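Local coordinates for protein GCN5-related N-acetyltransferase (Kribbella flavida, PDB 4H89) that belongs to the GCN5-related N-acetyltransferase family and probably transfers an acyl group, most likely acetyl from acetyl-CoA, to an acceptor not identified, at residues Asn81-Ala92 and Ala117-Asn128; Gly106-Ile114 and Lys139-Arg147. All coordinates share one frame; numbering follows the deposited sequence.

Contact 1: residues Asn81-Ala92 and Ala117-Asn128; sequences NRPGPGAHVASA and AGREGFRAIQFN
Ala90 presents its methyl to one face of the Phe122 ring, a CH-pi contact with Ala90 CB 3.7 Å from the Phe122 centroid. Alanine suits the spot because this CB already lies 3.6 Å above the ring plane, leaving little room between strand and ring. Ala117 closes in on the same methyl, which fills a hollow between the ring and the last turn of helix 105-119 and so joins strand to helix end on one face. Val89 and Ala124, a parallel bridge pair, point to the other face, where Val89 CG1 rests on Gln126 CB at 3.7 Å. Ala90 carries the ladder, its N donating to Ala124 O and its O accepting from Gln126 N.

Farther along, Ser91 OG, anti to its own N (chi1 -173°), swings across to donate to Gln126 O at 2.7 Å. Asn81 and Asn128 approach from opposite directions, edge to edge in nearly one plane (10° apart), and exchange two in-plane lone-pair bonds: Asn128 ND2 to Asn81 OD1, 2.8 Å, and Asn81 ND2 to Asn128 OD1, 3.0 Å. Replacing Asn81 by a leucine would probably leave both ends of the Asn128 amide without these mates and free it to turn. A water accepts from Asn81 ND2 and Arg82 NH2 and donates to Gln126 OE1; with the amide pair it joins the loop before strand 89-96 to the corner at Asn128. His88 NE2 instead bonds Glu154 O of the second subunit. The strand segments diverge at 43° and their ladder gives out beyond Ser91 and Gln126, with Ala92 N 4.5 Å from Gln126 O: the GNAT splay that probably receives acetyl-CoA, as in relatives.

Contact 2: residues Gly106-Ile114 and Lys139-Arg147; sequences GRALCQDMI and KLWQSLGFR
Leu144 and Cys110 meet at the middle of an interface without any hydrogen bond between the two segments; it is held by apolar contact and sulfur-aromatic approach. Among the apolar contacts, Leu144 CD1 touches Cys110 CB at 3.7 Å. Ile114, one helical turn after Cys110, sets CD1 against Leu144 O and CB. Leu140 CD1 lies 3.8 Å from Arg107 CB, and CD2 lies on the Gly106 backbone, where glycine fits because a CB would be pressed tightly against that methyl. Apart from these, Leu144 CD2 makes a van der Waals touch on the amide oxygen of Gln111, whose nitrogen is bonded to Asp115.

The sulfur contacts centre on Cys110. With SG anti to the backbone N (chi1 -170°), the thiol lies obliquely 4.4 Å from the centroid of the Trp141 six-membered ring. Gly145, at positive phi, ends helix 135-143 in a Schellman motif, Phe146 N bonding to Trp141 O and Gly145 N to Gln142 O; the chain reversal brings Phe146 back beside the helix, where its CE1 meets Cys110 SG.

The two helical segments cross at -42°, their axes 10.5 Å apart, on one face of the sheet, with Trp141 and Phe146 reaching Phe127 of strand 124-131 and Leu109 and Cys110 resting on Phe94 of strand 89-96.

How the contacts relate
Contacts 1 and 2 lie with centres about 15 Å apart and touch directly, Phe127 CZ coming to 3.3 Å from Phe146 CZ and Ala92 CB packing on the selenomethionine Met113. Their segments alternate along the chain: 81-92, 106-114, 117-128, 139-147. Helix 105-119 serves both, as the crossover of the beta-alpha-beta unit that links the parallel strands 89-96 and 124-131, and helix 135-143 follows the second of these. Contact 1 therefore joins the two strands at the middle of the mixed sheet, and contact 2 sets the two helices against each other on one of its faces, so that sheet and helix layer meet through Phe127, Phe146 and Met113, as expected for a GNAT fold.

Contact 1: residues Asn81-Ala92 and Ala117-Asn128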
loop_
_atom_site.group_PDB
_atom_site.type_symbol
_atom_site.label_atom_id
_atom_site.label_comp_id
_atom_site.label_asym_id
_atom_site.label_seq_id
_atom_site.Cartn_x
_atom_site.Cartn_y
_atom_site.Cartn_z
ATOM N N ASN A 81 8.258 -3.585 1.973
ATOM C CA ASN A 81 6.855 -3.312 1.737
ATOM C C ASN A 81 6.339 -2.169 2.560
ATOM O O ASN A 81 5.442 -1.472 2.131
ATOM C CB ASN A 81 5.984 -4.537 1.978
ATOM C CG ASN A 81 4.622 -4.432 1.283
ATOM O OD1 ASN A 81 4.527 -3.933 0.145
ATOM N ND2 ASN A 81 3.578 -4.885 1.943
ATOM N N ARG A 82 6.871 -2.027 3.771
ATOM C CA ARG A 82 6.504 -0.989 4.704
ATOM C C ARG A 82 7.787 -0.587 5.431
ATOM O O ARG A 82 8.707 -1.348 5.524
ATOM C CB ARG A 82 5.474 -1.513 5.755
ATOM C CG ARG A 82 4.147 -1.837 5.097
ATOM C CD ARG A 82 3.054 -2.406 5.995
ATOM N NE ARG A 82 1.768 -2.062 5.344
ATOM C CZ ARG A 82 1.033 -2.874 4.591
ATOM N NH1 ARG A 82 -0.042 -2.377 3.985
ATOM N NH2 ARG A 82 1.301 -4.187 4.489
ATOM N N PRO A 83 7.819 0.637 5.932
ATOM C CA PRO A 83 9.013 1.098 6.633
ATOM C C PRO A 83 9.014 0.671 8.080
ATOM O O PRO A 83 8.066 0.085 8.593
ATOM C CB PRO A 83 8.896 2.621 6.524
ATOM C CG PRO A 83 7.429 2.856 6.516
ATOM C CD PRO A 83 6.839 1.698 5.729
ATOM N N GLY A 84 10.101 0.995 8.756
ATOM C CA GLY A 84 10.190 0.793 10.189
ATOM C C GLY A 84 9.880 -0.624 10.631
ATOM O O GLY A 84 10.507 -1.586 10.206
ATOM N N PRO A 85 8.853 -0.770 11.498
ATOM C CA PRO A 85 8.578 -2.092 12.037
ATOM C C PRO A 85 7.929 -3.055 11.062
ATOM O O PRO A 85 7.696 -4.194 11.417
ATOM C CB PRO A 85 7.660 -1.791 13.221
ATOM C CG PRO A 85 6.941 -0.554 12.822
ATOM C CD PRO A 85 7.971 0.245 12.076
ATOM N N GLY A 86 7.703 -2.615 9.825
ATOM C CA GLY A 86 7.288 -3.556 8.783
ATOM C C GLY A 86 8.327 -3.872 7.725
ATOM O O GLY A 86 8.020 -4.587 6.759
ATOM N N ALA A 87 9.547 -3.360 7.894
ATOM C CA ALA A 87 10.527 -3.381 6.844
ATOM C C ALA A 87 11.158 -4.772 6.571
ATOM O O ALA A 87 11.939 -4.939 5.644
ATOM C CB ALA A 87 11.593 -2.368 7.113
ATOM N N HIS A 88 10.877 -5.748 7.435
ATOM C CA HIS A 88 11.363 -7.096 7.252
ATOM C C HIS A 88 10.558 -7.912 6.231
ATOM O O HIS A 88 10.915 -9.048 5.930
ATOM C CB HIS A 88 11.368 -7.840 8.600
ATOM C CG HIS A 88 10.037 -7.895 9.233
ATOM N ND1 HIS A 88 9.461 -6.796 9.827
ATOM C CD2 HIS A 88 9.122 -8.880 9.265
ATOM C CE1 HIS A 88 8.250 -7.112 10.241
ATOM N NE2 HIS A 88 8.026 -8.381 9.907
ATOM N N VAL A 89 9.505 -7.290 5.690
ATOM C CA VAL A 89 8.732 -7.904 4.634
ATOM C C VAL A 89 9.051 -7.124 3.342
ATOM O O VAL A 89 8.848 -5.914 3.302
ATOM C CB VAL A 89 7.226 -7.836 4.920
ATOM C CG1 VAL A 89 6.444 -8.511 3.813
ATOM C CG2 VAL A 89 6.878 -8.470 6.252
ATOM N N ALA A 90 9.546 -7.826 2.325
ATOM C CA ALA A 90 9.826 -7.218 1.029
ATOM C C ALA A 90 8.576 -7.238 0.172
ATOM O O ALA A 90 7.627 -7.957 0.436
ATOM C CB ALA A 90 10.893 -8.061 0.335
ATOM N N SER A 91 8.607 -6.424 -0.878
ATOM C CA SER A 91 7.631 -6.544 -1.969
ATOM C C SER A 91 8.335 -6.267 -3.259
ATOM O O SER A 91 9.531 -5.959 -3.293
ATOM C CB SER A 91 6.509 -5.562 -1.727
ATOM O OG SER A 91 5.432 -5.746 -2.664
ATOM N N ALA A 92 7.604 -6.429 -4.348
ATOM C CA ALA A 92 8.162 -6.241 -5.649
ATOM C C ALA A 92 7.052 -6.052 -6.653
ATOM O O ALA A 92 5.897 -6.412 -6.423
ATOM C CB ALA A 92 9.002 -7.456 -6.044
ATOM N N ALA A 117 15.940 -11.224 -1.901
ATOM C CA ALA A 117 15.292 -10.913 -0.624
ATOM C C ALA A 117 15.871 -11.804 0.445
ATOM O O ALA A 117 16.035 -11.386 1.601
ATOM C CB ALA A 117 13.786 -11.090 -0.746
ATOM N N GLY A 118 16.133 -13.056 0.104
ATOM C CA GLY A 118 16.736 -13.990 1.040
ATOM C C GLY A 118 18.103 -13.528 1.489
ATOM O O GLY A 118 18.378 -13.459 2.699
ATOM N N ARG A 119 18.982 -13.208 0.540
ATOM C CA ARG A 119 20.336 -12.813 0.919
ATOM C C ARG A 119 20.370 -11.483 1.625
ATOM O O ARG A 119 21.260 -11.251 2.453
ATOM C CB ARG A 119 21.341 -12.881 -0.226
ATOM C CG ARG A 119 21.170 -11.905 -1.310
ATOM C CD ARG A 119 22.359 -11.920 -2.310
ATOM N NE ARG A 119 21.999 -11.071 -3.428
ATOM C CZ ARG A 119 21.324 -11.464 -4.510
ATOM N NH1 ARG A 119 20.983 -10.550 -5.413
ATOM N NH2 ARG A 119 21.022 -12.743 -4.714
ATOM N N GLU A 120 19.387 -10.615 1.380
ATOM C CA GLU A 120 19.329 -9.321 2.051
ATOM C C GLU A 120 18.666 -9.408 3.425
ATOM O O GLU A 120 18.559 -8.415 4.132
ATOM C CB GLU A 120 18.579 -8.330 1.196
ATOM C CG GLU A 120 19.370 -7.869 -0.010
ATOM C CD GLU A 120 20.582 -7.043 0.348
ATOM O OE1 GLU A 120 20.555 -6.322 1.362
ATOM O OE2 GLU A 120 21.546 -7.118 -0.420
ATOM N N GLY A 121 18.224 -10.597 3.817
ATOM C CA GLY A 121 17.782 -10.769 5.178
ATOM C C GLY A 121 16.315 -10.572 5.469
ATOM O O GLY A 121 15.889 -10.665 6.616
ATOM N N PHE A 122 15.499 -10.399 4.430
ATOM C CA PHE A 122 14.073 -10.250 4.659
ATOM C C PHE A 122 13.526 -11.567 5.209
ATOM O O PHE A 122 14.056 -12.655 4.954
ATOM C CB PHE A 122 13.367 -9.866 3.349
ATOM C CG PHE A 122 13.629 -8.445 2.871
ATOM C CD1 PHE A 122 12.893 -7.394 3.338
ATOM C CD2 PHE A 122 14.644 -8.200 1.989
ATOM C CE1 PHE A 122 13.073 -6.102 2.859
ATOM C CE2 PHE A 122 14.827 -6.919 1.464
ATOM C CZ PHE A 122 14.069 -5.855 1.926
ATOM N N ARG A 123 12.400 -11.456 5.902
ATOM C CA ARG A 123 11.702 -12.604 6.497
ATOM C C ARG A 123 10.522 -13.118 5.659
ATOM O O ARG A 123 10.062 -14.229 5.867
ATOM C CB ARG A 123 11.189 -12.262 7.873
ATOM C CG ARG A 123 12.286 -12.183 8.885
ATOM C CD ARG A 123 11.821 -11.642 10.220
ATOM N NE ARG A 123 12.662 -12.070 11.336
ATOM C CZ ARG A 123 13.851 -11.554 11.626
ATOM N NH1 ARG A 123 14.416 -11.974 12.711
ATOM N NH2 ARG A 123 14.490 -10.622 10.859
ATOM N N ALA A 124 10.057 -12.327 4.693
ATOM C CA ALA A 124 8.910 -12.671 3.871
ATOM C C ALA A 124 8.832 -11.688 2.720
ATOM O O ALA A 124 9.532 -10.699 2.697
ATOM C CB ALA A 124 7.641 -12.632 4.701
ATOM N N ILE A 125 7.952 -12.037 1.796
ATOM C CA ILE A 125 7.605 -11.194 0.655
ATOM C C ILE A 125 6.082 -11.109 0.566
ATOM O O ILE A 125 5.387 -12.095 0.733
ATOM C CB ILE A 125 8.114 -11.768 -0.674
ATOM C CG1 ILE A 125 9.596 -12.104 -0.607
ATOM C CG2 ILE A 125 7.891 -10.790 -1.822
ATOM C CD1 ILE A 125 10.110 -13.004 -1.722
ATOM N N GLN A 126 5.572 -9.920 0.295
ATOM C CA GLN A 126 4.141 -9.690 0.173
ATOM C C GLN A 126 3.875 -8.944 -1.129
ATOM O O GLN A 126 4.575 -7.974 -1.440
ATOM C CB GLN A 126 3.679 -8.836 1.362
ATOM C CG GLN A 126 2.229 -8.446 1.374
ATOM C CD GLN A 126 1.832 -7.763 2.635
ATOM O OE1 GLN A 126 2.418 -7.997 3.724
ATOM N NE2 GLN A 126 0.809 -6.942 2.540
ATOM N N PHE A 127 2.843 -9.377 -1.861
ATOM C CA PHE A 127 2.291 -8.611 -2.995
ATOM C C PHE A 127 0.930 -8.097 -2.526
ATOM O O PHE A 127 0.054 -8.882 -2.194
ATOM C CB PHE A 127 2.135 -9.496 -4.258
ATOM C CG PHE A 127 3.412 -10.063 -4.776
ATOM C CD1 PHE A 127 4.674 -9.498 -4.492
ATOM C CD2 PHE A 127 3.389 -11.225 -5.512
ATOM C CE1 PHE A 127 5.846 -10.035 -5.035
ATOM C CE2 PHE A 127 4.519 -11.770 -6.074
ATOM C CZ PHE A 127 5.770 -11.194 -5.818
ATOM N N ASN A 128 0.764 -6.774 -2.510
ATOM C CA ASN A 128 -0.406 -6.184 -1.916
ATOM C C ASN A 128 -1.669 -6.318 -2.732
ATOM O O ASN A 128 -2.764 -6.274 -2.173
ATOM C CB ASN A 128 -0.123 -4.713 -1.649
ATOM C CG ASN A 128 1.092 -4.565 -0.814
ATOM O OD1 ASN A 128 1.106 -5.086 0.317
ATOM N ND2 ASN A 128 2.194 -4.027 -1.415
HETATM O O HOH W 1 3.545 -5.725 4.755
HETATM O O HOH W 2 2.928 -5.404 -4.372
#

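Contact 2: residues Gly106-Ile114 and Lys139-Arg147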
loop_
_atom_site.group_PDB
_atom_site.type_symbol
_atom_site.label_atom_id
_atom_site.label_comp_id
_atom_site.label_asym_id
_atom_site.label_seq_id
_atom_site.Cartn_x
_atom_site.Cartn_y
_atom_site.Cartn_z
ATOM N N GLY A 106 9.081 -13.581 -16.580
ATOM C CA GLY A 106 8.471 -13.352 -15.280
ATOM C C GLY A 106 9.040 -14.270 -14.232
ATOM O O GLY A 106 9.344 -13.829 -13.119
ATOM N N ARG A 107 9.170 -15.556 -14.564
ATOM C CA ARG A 107 9.718 -16.500 -13.613
ATOM C C ARG A 107 11.145 -16.133 -13.232
ATOM O O ARG A 107 11.512 -16.169 -12.055
ATOM C CB ARG A 107 9.704 -17.926 -14.164
ATOM C CG ARG A 107 10.111 -18.973 -13.141
ATOM C CD ARG A 107 10.906 -20.151 -13.719
ATOM N NE ARG A 107 12.114 -19.735 -14.443
ATOM C CZ ARG A 107 13.295 -19.408 -13.894
ATOM N NH1 ARG A 107 13.507 -19.436 -12.580
ATOM N NH2 ARG A 107 14.276 -19.046 -14.685
ATOM N N ALA A 108 11.965 -15.801 -14.215
ATOM C CA ALA A 108 13.328 -15.473 -13.953
ATOM C C ALA A 108 13.427 -14.241 -13.068
ATOM O O ALA A 108 14.228 -14.194 -12.122
ATOM C CB ALA A 108 14.062 -15.257 -15.251
ATOM N N LEU A 109 12.655 -13.211 -13.384
ATOM C CA LEU A 109 12.688 -11.985 -12.577
ATOM C C LEU A 109 12.254 -12.276 -11.148
ATOM O O LEU A 109 12.860 -11.741 -10.210
ATOM C CB LEU A 109 11.805 -10.914 -13.217
ATOM C CG LEU A 109 12.270 -10.251 -14.490
ATOM C CD1 LEU A 109 11.102 -9.491 -15.111
ATOM C CD2 LEU A 109 13.427 -9.328 -14.184
ATOM N N CYS A 110 11.197 -13.046 -10.968
ATOM C CA CYS A 110 10.713 -13.287 -9.617
ATOM C C CYS A 110 11.640 -14.203 -8.837
ATOM O O CYS A 110 11.843 -13.975 -7.651
ATOM C CB CYS A 110 9.297 -13.848 -9.661
ATOM S SG CYS A 110 8.493 -13.907 -8.031
ATOM N N GLN A 111 12.180 -15.233 -9.462
ATOM C CA GLN A 111 13.138 -16.068 -8.754
ATOM C C GLN A 111 14.352 -15.256 -8.306
ATOM O O GLN A 111 14.848 -15.404 -7.199
ATOM C CB GLN A 111 13.581 -17.248 -9.600
ATOM C CG GLN A 111 14.497 -18.211 -8.852
ATOM C CD GLN A 111 13.792 -18.849 -7.659
ATOM O OE1 GLN A 111 12.743 -19.423 -7.832
ATOM N NE2 GLN A 111 14.292 -18.625 -6.452
ATOM N N ASP A 112 14.849 -14.410 -9.191
ATOM C CA ASP A 112 15.968 -13.542 -8.853
ATOM C C ASP A 112 15.603 -12.634 -7.663
ATOM O O ASP A 112 16.411 -12.413 -6.765
ATOM C CB ASP A 112 16.404 -12.705 -10.063
ATOM C CG ASP A 112 17.509 -11.748 -9.703
ATOM O OD1 ASP A 112 18.699 -12.155 -9.704
ATOM O OD2 ASP A 112 17.144 -10.604 -9.396
HETATM N N MSE A 113 14.384 -12.114 -7.661
HETATM C CA MSE A 113 13.907 -11.276 -6.561
HETATM C C MSE A 113 13.834 -12.071 -5.240
HETATM O O MSE A 113 14.257 -11.554 -4.186
HETATM C CB MSE A 113 12.545 -10.679 -6.965
HETATM C CG MSE A 113 11.914 -9.755 -5.930
HETATM SE SE MSE A 113 10.887 -10.654 -4.600
HETATM C CE MSE A 113 11.189 -9.423 -3.272
ATOM N N ILE A 114 13.368 -13.300 -5.294
ATOM C CA ILE A 114 13.293 -14.130 -4.091
ATOM C C ILE A 114 14.694 -14.390 -3.572
ATOM O O ILE A 114 14.923 -14.318 -2.349
ATOM C CB ILE A 114 12.603 -15.491 -4.434
ATOM C CG1 ILE A 114 11.117 -15.283 -4.680
ATOM C CG2 ILE A 114 12.824 -16.535 -3.326
ATOM C CD1 ILE A 114 10.394 -16.431 -5.371
ATOM N N LYS A 139 -0.856 -17.894 -10.944
ATOM C CA LYS A 139 -0.350 -19.248 -10.995
ATOM C C LYS A 139 1.171 -19.287 -10.963
ATOM O O LYS A 139 1.751 -20.182 -10.366
ATOM C CB LYS A 139 -0.927 -19.989 -12.204
ATOM C CG LYS A 139 -2.435 -20.212 -12.006
ATOM C CD LYS A 139 -3.014 -20.977 -13.171
ATOM C CE LYS A 139 -4.528 -21.110 -13.058
ATOM N NZ LYS A 139 -4.950 -21.704 -11.750
ATOM N N LEU A 140 1.822 -18.332 -11.613
ATOM C CA LEU A 140 3.273 -18.271 -11.599
ATOM C C LEU A 140 3.753 -18.005 -10.174
ATOM O O LEU A 140 4.616 -18.707 -9.673
ATOM C CB LEU A 140 3.778 -17.160 -12.545
ATOM C CG LEU A 140 5.282 -16.829 -12.467
ATOM C CD1 LEU A 140 6.114 -18.034 -12.819
ATOM C CD2 LEU A 140 5.637 -15.646 -13.359
ATOM N N TRP A 141 3.130 -17.050 -9.496
ATOM C CA TRP A 141 3.545 -16.746 -8.136
ATOM C C TRP A 141 3.289 -17.952 -7.219
ATOM O O TRP A 141 4.127 -18.268 -6.373
ATOM C CB TRP A 141 2.842 -15.526 -7.581
ATOM C CG TRP A 141 2.890 -14.277 -8.340
ATOM C CD1 TRP A 141 1.897 -13.280 -8.342
ATOM C CD2 TRP A 141 3.883 -13.835 -9.194
ATOM N NE1 TRP A 141 2.248 -12.274 -9.122
ATOM C CE2 TRP A 141 3.477 -12.555 -9.657
ATOM C CE3 TRP A 141 5.092 -14.337 -9.612
ATOM C CZ2 TRP A 141 4.210 -11.818 -10.559
ATOM C CZ3 TRP A 141 5.817 -13.622 -10.527
ATOM C CH2 TRP A 141 5.398 -12.358 -10.984
ATOM N N GLN A 142 2.149 -18.619 -7.367
ATOM C CA GLN A 142 1.897 -19.852 -6.605
ATOM C C GLN A 142 2.990 -20.886 -6.857
ATOM O O GLN A 142 3.424 -21.576 -5.919
ATOM C CB GLN A 142 0.504 -20.411 -6.921
ATOM C CG GLN A 142 -0.596 -19.549 -6.325
ATOM C CD GLN A 142 -1.974 -19.961 -6.752
ATOM O OE1 GLN A 142 -2.194 -20.322 -7.918
ATOM N NE2 GLN A 142 -2.923 -19.843 -5.854
ATOM N N SER A 143 3.414 -21.033 -8.111
ATOM C CA SER A 143 4.458 -22.005 -8.447
ATOM C C SER A 143 5.805 -21.675 -7.803
ATOM O O SER A 143 6.653 -22.557 -7.667
ATOM C CB SER A 143 4.626 -22.149 -9.962
ATOM O OG SER A 143 5.400 -21.106 -10.535
ATOM N N LEU A 144 5.961 -20.418 -7.380
ATOM C CA LEU A 144 7.170 -19.931 -6.736
ATOM C C LEU A 144 6.984 -19.777 -5.254
ATOM O O LEU A 144 7.800 -19.140 -4.602
ATOM C CB LEU A 144 7.615 -18.621 -7.361
ATOM C CG LEU A 144 8.118 -18.778 -8.797
ATOM C CD1 LEU A 144 8.296 -17.396 -9.405
ATOM C CD2 LEU A 144 9.376 -19.619 -8.865
ATOM N N GLY A 145 5.904 -20.324 -4.707
ATOM C CA GLY A 145 5.735 -20.415 -3.273
ATOM C C GLY A 145 4.819 -19.412 -2.614
ATOM O O GLY A 145 4.626 -19.466 -1.412
ATOM N N PHE A 146 4.253 -18.486 -3.371
ATOM C CA PHE A 146 3.321 -17.512 -2.807
ATOM C C PHE A 146 1.951 -18.118 -2.638
ATOM O O PHE A 146 1.547 -18.963 -3.417
ATOM C CB PHE A 146 3.192 -16.282 -3.716
ATOM C CG PHE A 146 4.386 -15.378 -3.725
ATOM C CD1 PHE A 146 5.460 -15.658 -4.533
ATOM C CD2 PHE A 146 4.374 -14.205 -3.013
ATOM C CE1 PHE A 146 6.570 -14.849 -4.512
ATOM C CE2 PHE A 146 5.492 -13.391 -2.987
ATOM C CZ PHE A 146 6.564 -13.684 -3.771
ATOM N N ARG A 147 1.237 -17.670 -1.622
ATOM C CA ARG A 147 -0.153 -18.047 -1.450
ATOM C C ARG A 147 -1.029 -16.839 -1.295
ATOM O O ARG A 147 -0.587 -15.760 -0.858
ATOM C CB ARG A 147 -0.364 -18.964 -0.245
ATOM C CG ARG A 147 -0.214 -18.305 1.118
ATOM C CD ARG A 147 -0.712 -19.187 2.287
ATOM N NE ARG A 147 -0.340 -18.641 3.605
ATOM C CZ ARG A 147 -1.197 -18.214 4.530
ATOM N NH1 ARG A 147 -0.740 -17.723 5.694
ATOM N NH2 ARG A 147 -2.504 -18.287 4.308
#